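Local coordinates for DisA protein (Sorangium cellulosum, PDB 6CCA) that acts as a carbon methyltransferase of the disorazol polyketide assembly line, building a gem-dimethyl carbon, probably with S-adenosylmethionine as methyl donor, at residues P56-L61 against L148-P153; E113-L118 against S128-P133; R299-L304 against L325-G330. All coordinates share one frame; numbering follows the deposited sequence.

Contact 1 of 3, residues P56-L61 against L148-P153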
loop_
_atom_site.group_PDB
_atom_site.type_symbol
_atom_site.label_atom_id
_atom_site.label_comp_id
_atom_site.label_asym_id
_atom_site.label_seq_id
_atom_site.Cartn_x
_atom_site.Cartn_y
_atom_site.Cartn_z
ATOM N N PRO A 56 -16.774 11.103 3.639
ATOM C CA PRO A 56 -17.028 11.665 4.980
ATOM C C PRO A 56 -16.560 10.711 6.078
ATOM O O PRO A 56 -15.950 11.156 7.093
ATOM C CB PRO A 56 -18.561 11.836 4.996
ATOM C CG PRO A 56 -18.892 12.121 3.522
ATOM C CD PRO A 56 -17.973 11.154 2.784
ATOM N N ALA A 57 -16.717 9.410 5.833
ATOM C CA ALA A 57 -16.290 8.428 6.844
ATOM C C ALA A 57 -14.755 8.390 6.974
ATOM O O ALA A 57 -14.231 8.372 8.082
ATOM C CB ALA A 57 -16.879 7.061 6.574
ATOM N N PHE A 58 -14.054 8.417 5.840
ATOM C CA PHE A 58 -12.598 8.427 5.871
ATOM C C PHE A 58 -12.073 9.733 6.413
ATOM O O PHE A 58 -11.068 9.749 7.102
ATOM C CB PHE A 58 -12.022 8.025 4.511
ATOM C CG PHE A 58 -11.981 6.554 4.337
ATOM C CD1 PHE A 58 -13.076 5.862 3.840
ATOM C CD2 PHE A 58 -10.866 5.840 4.743
ATOM C CE1 PHE A 58 -13.060 4.488 3.769
ATOM C CE2 PHE A 58 -10.832 4.464 4.623
ATOM C CZ PHE A 58 -11.911 3.776 4.163
ATOM N N ASP A 59 -12.773 10.849 6.166
ATOM C CA ASP A 59 -12.391 12.116 6.821
ATOM C C ASP A 59 -12.505 12.016 8.307
ATOM O O ASP A 59 -11.577 12.436 9.045
ATOM C CB ASP A 59 -13.228 13.337 6.307
ATOM C CG ASP A 59 -12.909 13.744 4.863
ATOM O OD1 ASP A 59 -11.910 13.296 4.283
ATOM O OD2 ASP A 59 -13.776 14.431 4.280
ATOM N N ALA A 60 -13.569 11.384 8.792
ATOM C CA ALA A 60 -13.729 11.210 10.214
ATOM C C ALA A 60 -12.711 10.239 10.803
ATOM O O ALA A 60 -12.237 10.396 11.955
ATOM C CB ALA A 60 -15.142 10.717 10.554
ATOM N N LEU A 61 -12.338 9.231 10.019
ATOM C CA LEU A 61 -11.242 8.329 10.433
ATOM C C LEU A 61 -9.945 9.091 10.667
ATOM O O LEU A 61 -9.212 8.796 11.603
ATOM C CB LEU A 61 -11.141 7.170 9.424
ATOM C CG LEU A 61 -10.060 6.144 9.690
ATOM C CD1 LEU A 61 -10.347 5.371 10.935
ATOM C CD2 LEU A 61 -9.935 5.207 8.549
ATOM N N LEU A 148 -19.846 2.398 11.027
ATOM C CA LEU A 148 -19.768 2.705 9.599
ATOM C C LEU A 148 -19.003 1.614 8.872
ATOM O O LEU A 148 -17.771 1.483 8.972
ATOM C CB LEU A 148 -19.197 4.102 9.416
ATOM C CG LEU A 148 -20.105 5.229 9.884
ATOM C CD1 LEU A 148 -19.241 6.455 10.161
ATOM C CD2 LEU A 148 -21.142 5.534 8.824
ATOM N N PRO A 149 -19.711 0.782 8.103
ATOM C CA PRO A 149 -18.978 -0.343 7.527
ATOM C C PRO A 149 -17.738 -0.072 6.707
ATOM O O PRO A 149 -16.790 -0.831 6.748
ATOM C CB PRO A 149 -20.065 -1.110 6.711
ATOM C CG PRO A 149 -21.334 -0.787 7.474
ATOM C CD PRO A 149 -21.164 0.674 7.848
ATOM N N ALA A 150 -17.722 1.028 5.963
ATOM C CA ALA A 150 -16.608 1.268 5.071
ATOM C C ALA A 150 -15.323 1.496 5.846
ATOM O O ALA A 150 -14.227 1.248 5.333
ATOM C CB ALA A 150 -16.918 2.456 4.187
ATOM N N ILE A 151 -15.450 2.028 7.074
ATOM C CA ILE A 151 -14.268 2.284 7.870
ATOM C C ILE A 151 -14.087 1.288 9.022
ATOM O O ILE A 151 -13.063 1.345 9.747
ATOM C CB ILE A 151 -14.182 3.735 8.370
ATOM C CG1 ILE A 151 -15.339 4.145 9.298
ATOM C CG2 ILE A 151 -13.915 4.673 7.173
ATOM C CD1 ILE A 151 -15.182 5.480 9.958
ATOM N N ALA A 152 -15.117 0.498 9.279
ATOM C CA ALA A 152 -15.093 -0.351 10.498
ATOM C C ALA A 152 -13.794 -1.184 10.669
ATOM O O ALA A 152 -13.237 -1.250 11.780
ATOM C CB ALA A 152 -16.347 -1.235 10.555
ATOM N N PRO A 153 -13.288 -1.855 9.605
ATOM C CA PRO A 153 -12.074 -2.659 9.843
ATOM C C PRO A 153 -10.830 -1.839 10.125
ATOM O O PRO A 153 -9.946 -2.302 10.837
ATOM C CB PRO A 153 -11.893 -3.442 8.549
ATOM C CG PRO A 153 -12.715 -2.683 7.547
ATOM C CD PRO A 153 -13.858 -2.114 8.271
#
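The phenyl ring of F58 receives the CG2 methyl of I151 over the centre of one face, 3.6 Å from I151 CG2 to the F58 ring centroid and 13° off the normal, a well-centred CH-pi contact. A150 O comes obliquely to the far end of the same ring, 3.6 Å from F58 CZ, and Y154 meets F58 edge-to-face. The ring is brought beneath the methyl because CG lies anti to the carbonyl carbon of F58 (chi1 -82°), swinging the side chain from the flank of its helix toward the opposing loop. I151 makes most of the contact. Its CG2 also faces A57 CB at 3.9 Å and L61 CD2 at 4.2 Å, whereas its other branch runs across the helix surface until CD1 stands 3.6 Å from A57 O. That carbonyl is engaged within the helix as the acceptor of L61 N. At the solvent side, L148 CD1 reaches A57 CB at 4.3 Å. Around this apolar patch L145 of helix 135-146 packs on I151, and L158 of helix 152-163 touches L61. The contact thus wedges the first turns of helix 55-75 against the tight turn that leads into helix 152-163, a helix-against-turn packing within the helical N-terminal part, consistent with the helical lid of polyketide C-methyltransferases.

Contact 2 of 3, residues E113-L118 against S128-P133; sequences EGAGYL and SERVTP
R130 carries its side chain across Y117 and lays its guanidinium flat on the ring. Its CB starts 3.8 Å from Y117 CD1, near the rim of the phenol, and also borders G116 O. Farther out CD passes A115 O, and NE lies beside Y117 CE1. A bend at chi3 (114°) turns the guanidinium flat over the ring: the planes differ by 10° and the R130 and Y117 group centres are 4.5 Å apart, an offset cation-pi stack with NH1 above the ring toward its rim. NH1 also points at A115 O, but the bond is weak and strongly bent, and its very short length makes it doubtful. NH2 ends 3.6 Å from Y117 OH, whose hydrogen bonds go to D67 and K134.

Beside this stack the backbones are held by S128. Its OG donates to G116 O over 2.6 Å in the carbonyl plane and accepts from R130 N at 3.0 Å, an ST turn within the type I turn from S128 to V131. S128 N reaches Y117 O at 3.0 Å, almost straight at 176°. V131 CG2 adds an apolar touch, 4.0 Å from Y117 CB. Just after helix 102-114, G116, with positive phi, forms a Schellman motif, and its own carbonyl is the one S128 OG takes. The chain leaves through strand 118-121 and returns by strand 124-127, and the contact ties the two ends together while L70 and Q74 of helix 55-75 pack against Y117 and V131.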
loop_
_atom_site.group_PDB
_atom_site.type_symbol
_atom_site.label_atom_id
_atom_site.label_comp_id
_atom_site.label_asym_id
_atom_site.label_seq_id
_atom_site.Cartn_x
_atom_site.Cartn_y
_atom_site.Cartn_z
ATOM N N GLU A 113 0.695 18.316 15.980
ATOM C CA GLU A 113 0.863 19.709 15.572
ATOM C C GLU A 113 -0.162 20.095 14.515
ATOM O O GLU A 113 -0.835 21.114 14.613
ATOM C CB GLU A 113 2.295 19.931 15.096
ATOM C CG GLU A 113 2.562 21.398 14.709
ATOM C CD GLU A 113 3.822 21.575 13.885
ATOM O OE1 GLU A 113 4.335 20.626 13.229
ATOM O OE2 GLU A 113 4.322 22.687 13.918
ATOM N N GLY A 114 -0.343 19.254 13.493
ATOM C CA GLY A 114 -1.293 19.532 12.446
ATOM C C GLY A 114 -2.725 19.497 12.894
ATOM O O GLY A 114 -3.586 20.200 12.333
ATOM N N ALA A 115 -2.995 18.750 13.971
ATOM C CA ALA A 115 -4.302 18.710 14.550
ATOM C C ALA A 115 -4.594 19.913 15.497
ATOM O O ALA A 115 -5.688 19.972 16.034
ATOM C CB ALA A 115 -4.462 17.399 15.345
ATOM N N GLY A 116 -3.614 20.770 15.771
ATOM C CA GLY A 116 -3.846 21.882 16.693
ATOM C C GLY A 116 -3.645 21.561 18.168
ATOM O O GLY A 116 -3.959 22.383 19.027
ATOM N N TYR A 117 -3.078 20.384 18.501
ATOM C CA TYR A 117 -2.806 20.047 19.884
ATOM C C TYR A 117 -1.457 20.473 20.396
ATOM O O TYR A 117 -1.303 20.687 21.605
ATOM C CB TYR A 117 -2.956 18.514 20.082
ATOM C CG TYR A 117 -4.371 17.956 19.917
ATOM C CD1 TYR A 117 -5.433 18.471 20.635
ATOM C CD2 TYR A 117 -4.646 16.864 19.087
ATOM C CE1 TYR A 117 -6.723 17.984 20.513
ATOM C CE2 TYR A 117 -5.925 16.361 18.964
ATOM C CZ TYR A 117 -6.967 16.916 19.696
ATOM O OH TYR A 117 -8.262 16.467 19.601
ATOM N N LEU A 118 -0.429 20.531 19.529
ATOM C CA LEU A 118 0.922 20.936 19.916
ATOM C C LEU A 118 1.279 22.156 19.061
ATOM O O LEU A 118 0.835 22.263 17.924
ATOM C CB LEU A 118 1.996 19.887 19.649
ATOM C CG LEU A 118 1.993 18.619 20.477
ATOM C CD1 LEU A 118 3.153 17.763 20.114
ATOM C CD2 LEU A 118 1.978 18.903 21.995
ATOM N N SER A 128 -1.389 23.044 23.506
ATOM C CA SER A 128 -2.365 24.042 23.316
ATOM C C SER A 128 -3.601 23.835 24.135
ATOM O O SER A 128 -3.780 22.796 24.777
ATOM C CB SER A 128 -2.814 24.077 21.859
ATOM O OG SER A 128 -3.899 23.170 21.553
ATOM N N GLU A 129 -4.445 24.861 24.059
ATOM C CA GLU A 129 -5.785 24.904 24.638
ATOM C C GLU A 129 -6.730 23.803 24.223
ATOM O O GLU A 129 -7.644 23.497 24.978
ATOM C CB GLU A 129 -6.459 26.258 24.317
ATOM C CG GLU A 129 -5.938 27.381 25.199
ATOM C CD GLU A 129 -6.010 27.038 26.695
ATOM O OE1 GLU A 129 -7.138 27.073 27.254
ATOM O OE2 GLU A 129 -4.957 26.730 27.318
ATOM N N ARG A 130 -6.492 23.207 23.060
ATOM C CA ARG A 130 -7.322 22.113 22.574
ATOM C C ARG A 130 -7.047 20.818 23.333
ATOM O O ARG A 130 -7.844 19.881 23.276
ATOM C CB ARG A 130 -7.101 21.900 21.076
ATOM C CG ARG A 130 -8.291 22.284 20.211
ATOM C CD ARG A 130 -8.171 21.700 18.813
ATOM N NE ARG A 130 -9.206 20.708 18.543
ATOM C CZ ARG A 130 -9.053 19.670 17.727
ATOM N NH1 ARG A 130 -7.902 19.485 17.098
ATOM N NH2 ARG A 130 -10.051 18.817 17.542
ATOM N N VAL A 131 -5.923 20.762 24.042
ATOM C CA VAL A 131 -5.575 19.561 24.788
ATOM C C VAL A 131 -6.524 19.402 26.024
ATOM O O VAL A 131 -6.563 20.284 26.892
ATOM C CB VAL A 131 -4.101 19.571 25.174
ATOM C CG1 VAL A 131 -3.738 18.453 26.109
ATOM C CG2 VAL A 131 -3.219 19.474 23.947
ATOM N N THR A 132 -7.346 18.351 26.024
ATOM C CA THR A 132 -8.151 17.932 27.191
ATOM C C THR A 132 -7.954 16.394 27.400
ATOM O O THR A 132 -7.264 15.771 26.581
ATOM C CB THR A 132 -9.625 18.229 26.961
ATOM O OG1 THR A 132 -10.130 17.386 25.923
ATOM C CG2 THR A 132 -9.861 19.715 26.558
ATOM N N PRO A 133 -8.533 15.814 28.469
ATOM C CA PRO A 133 -8.420 14.357 28.673
ATOM C C PRO A 133 -9.230 13.632 27.597
ATOM O O PRO A 133 -10.415 13.853 27.437
ATOM C CB PRO A 133 -8.985 14.132 30.109
ATOM C CG PRO A 133 -8.848 15.534 30.755
ATOM C CD PRO A 133 -9.296 16.407 29.603
#

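Contact 3 of 3, residues R299-L304 against L325-G330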
loop_
_atom_site.group_PDB
_atom_site.type_symbol
_atom_site.label_atom_id
_atom_site.label_comp_id
_atom_site.label_asym_id
_atom_site.label_seq_id
_atom_site.Cartn_x
_atom_site.Cartn_y
_atom_site.Cartn_z
ATOM N N ARG A 299 10.568 -11.763 -19.560
ATOM C CA ARG A 299 9.747 -12.920 -19.456
ATOM C C ARG A 299 8.277 -12.631 -19.260
ATOM O O ARG A 299 7.467 -13.438 -19.526
ATOM C CB ARG A 299 10.203 -13.779 -18.303
ATOM C CG ARG A 299 10.220 -15.214 -18.761
ATOM C CD ARG A 299 9.891 -16.221 -17.715
ATOM N NE ARG A 299 8.788 -17.046 -18.124
ATOM C CZ ARG A 299 8.606 -18.256 -17.695
ATOM N NH1 ARG A 299 9.486 -18.787 -16.870
ATOM N NH2 ARG A 299 7.548 -18.913 -18.072
ATOM N N PHE A 300 7.991 -11.456 -18.748
ATOM C CA PHE A 300 6.685 -11.134 -18.249
ATOM C C PHE A 300 5.944 -10.122 -19.066
ATOM O O PHE A 300 6.482 -9.129 -19.389
ATOM C CB PHE A 300 6.810 -10.647 -16.806
ATOM C CG PHE A 300 7.266 -11.712 -15.885
ATOM C CD1 PHE A 300 6.431 -12.721 -15.533
ATOM C CD2 PHE A 300 8.556 -11.768 -15.483
ATOM C CE1 PHE A 300 6.849 -13.738 -14.750
ATOM C CE2 PHE A 300 8.984 -12.786 -14.676
ATOM C CZ PHE A 300 8.120 -13.766 -14.321
ATOM N N ASP A 301 4.678 -10.415 -19.332
ATOM C CA ASP A 301 3.822 -9.480 -20.037
ATOM C C ASP A 301 3.331 -8.407 -19.081
ATOM O O ASP A 301 3.053 -7.279 -19.490
ATOM C CB ASP A 301 2.659 -10.240 -20.596
ATOM C CG ASP A 301 3.103 -11.228 -21.690
ATOM O OD1 ASP A 301 3.272 -10.766 -22.850
ATOM O OD2 ASP A 301 3.432 -12.374 -21.358
ATOM N N VAL A 302 3.103 -8.793 -17.826
ATOM C CA VAL A 302 2.524 -7.879 -16.788
ATOM C C VAL A 302 3.217 -8.172 -15.483
ATOM O O VAL A 302 3.455 -9.339 -15.154
ATOM C CB VAL A 302 0.983 -8.103 -16.573
ATOM C CG1 VAL A 302 0.395 -7.146 -15.542
ATOM C CG2 VAL A 302 0.215 -7.986 -17.857
ATOM N N VAL A 303 3.560 -7.108 -14.766
ATOM C CA VAL A 303 3.922 -7.194 -13.385
ATOM C C VAL A 303 2.877 -6.474 -12.545
ATOM O O VAL A 303 2.602 -5.287 -12.794
ATOM C CB VAL A 303 5.277 -6.611 -13.115
ATOM C CG1 VAL A 303 5.625 -6.650 -11.649
ATOM C CG2 VAL A 303 6.353 -7.374 -13.833
ATOM N N LEU A 304 2.331 -7.159 -11.544
ATOM C CA LEU A 304 1.346 -6.613 -10.610
ATOM C C LEU A 304 1.969 -6.433 -9.235
ATOM O O LEU A 304 2.629 -7.347 -8.694
ATOM C CB LEU A 304 0.175 -7.612 -10.466
ATOM C CG LEU A 304 -0.777 -7.341 -9.293
ATOM C CD1 LEU A 304 -1.511 -6.026 -9.571
ATOM C CD2 LEU A 304 -1.762 -8.473 -9.206
ATOM N N LEU A 325 12.547 -7.393 -16.168
ATOM C CA LEU A 325 11.673 -8.549 -16.178
ATOM C C LEU A 325 10.543 -8.438 -17.215
ATOM O O LEU A 325 10.101 -9.440 -17.769
ATOM C CB LEU A 325 11.016 -8.743 -14.827
ATOM C CG LEU A 325 11.978 -9.186 -13.718
ATOM C CD1 LEU A 325 11.424 -8.962 -12.341
ATOM C CD2 LEU A 325 12.351 -10.663 -13.908
ATOM N N LEU A 326 10.038 -7.219 -17.413
ATOM C CA LEU A 326 8.929 -7.022 -18.373
ATOM C C LEU A 326 9.398 -7.075 -19.826
ATOM O O LEU A 326 10.476 -6.567 -20.168
ATOM C CB LEU A 326 8.337 -5.623 -18.169
ATOM C CG LEU A 326 7.308 -5.448 -17.055
ATOM C CD1 LEU A 326 6.951 -3.977 -16.934
ATOM C CD2 LEU A 326 6.052 -6.287 -17.293
ATOM N N LYS A 327 8.554 -7.633 -20.660
ATOM C CA LYS A 327 8.692 -7.442 -22.108
ATOM C C LYS A 327 8.529 -5.979 -22.447
ATOM O O LYS A 327 7.867 -5.214 -21.753
ATOM C CB LYS A 327 7.589 -8.218 -22.807
ATOM C CG LYS A 327 7.803 -9.720 -22.693
ATOM C CD LYS A 327 6.696 -10.519 -23.310
ATOM C CE LYS A 327 6.933 -12.008 -23.001
ATOM N NZ LYS A 327 5.670 -12.685 -23.402
ATOM N N ALA A 328 9.149 -5.583 -23.553
ATOM C CA ALA A 328 8.811 -4.320 -24.151
ATOM C C ALA A 328 7.317 -4.225 -24.327
ATOM O O ALA A 328 6.658 -5.171 -24.769
ATOM C CB ALA A 328 9.561 -4.190 -25.514
ATOM N N ASN A 329 6.759 -3.031 -24.052
ATOM C CA ASN A 329 5.305 -2.809 -24.047
ATOM C C ASN A 329 4.499 -3.761 -23.104
ATOM O O ASN A 329 3.271 -3.949 -23.280
ATOM C CB ASN A 329 4.737 -3.033 -25.438
ATOM C CG ASN A 329 5.366 -2.089 -26.455
ATOM O OD1 ASN A 329 5.690 -0.982 -26.089
ATOM N ND2 ASN A 329 5.540 -2.526 -27.714
ATOM N N GLY A 330 5.196 -4.290 -22.065
ATOM C CA GLY A 330 4.529 -4.987 -20.974
ATOM C C GLY A 330 4.041 -3.915 -19.961
ATOM O O GLY A 330 4.553 -2.763 -19.910
#
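L325, the last residue of helix 315-325, offers its carbonyl to F300: F300 N donates to L325 O at 3.1 Å, and R299 N adds a weak, bent bond to the same oxygen. The L325 side chain lies beside that of F300, both pointing the same way, with L325 CB 4.0 Å from F300 CD2. L326 forms a parallel bridge with F300, its CA-H directed at F300 O (CA to O 3.4 Å). The leucine side chain crosses V303 obliquely, L326 CD2 lying 3.6 Å from V303 CG2.

K327 closes the bridge, its N donating to F300 O at 2.9 Å and 171°. Extended beyond CG, its chain crosses D301 and brings NZ to the carboxylate in a salt bridge, 3.0 Å from D301 OD2 on the syn side but 27° out of the plane; the bond to OD1 is weak. D301 is buried, and its charge is shared further with R216, while T227 N donates to OD2. These partners would be expected to stabilise the ionised carboxylate. Through A328 and N329 the chain makes a type II turn, closed by a bond from G330 N to K327 O. G330 then comes tight against D301, 3.1 Å from its CA to D301 O.

From there strand 330-337 runs parallel to strand 300-306, with helix 315-325 between them in sequence, a beta-alpha-beta crossover of the Rossmann-like methyltransferase core. Strand 226-231 borders strand 300-306 along its other edge, and helix 196-216 packs on V302 and L304.

Overall arrangement
The three contacts divide between two parts of the protein. Contacts 1 and 2 belong to the helical N-terminal part, centres 23 Å apart and nearest atoms about 10 Å apart, and both use helix 55-75: contact 1 at its start, contact 2 through residues farther along it, such as D67 and L70. Contact 2 falls within the sequence that contact 1 spans. Contact 3 lies in the methyltransferase core, across the chain's centre from both, with centres 36 Å from contact 1 and 49 Å from contact 2. It sits where strands 300-306 and 226-231 begin, away from the far end of 226-231, which probably leads into the S-adenosylmethionine-binding loop, as in class I methyltransferases.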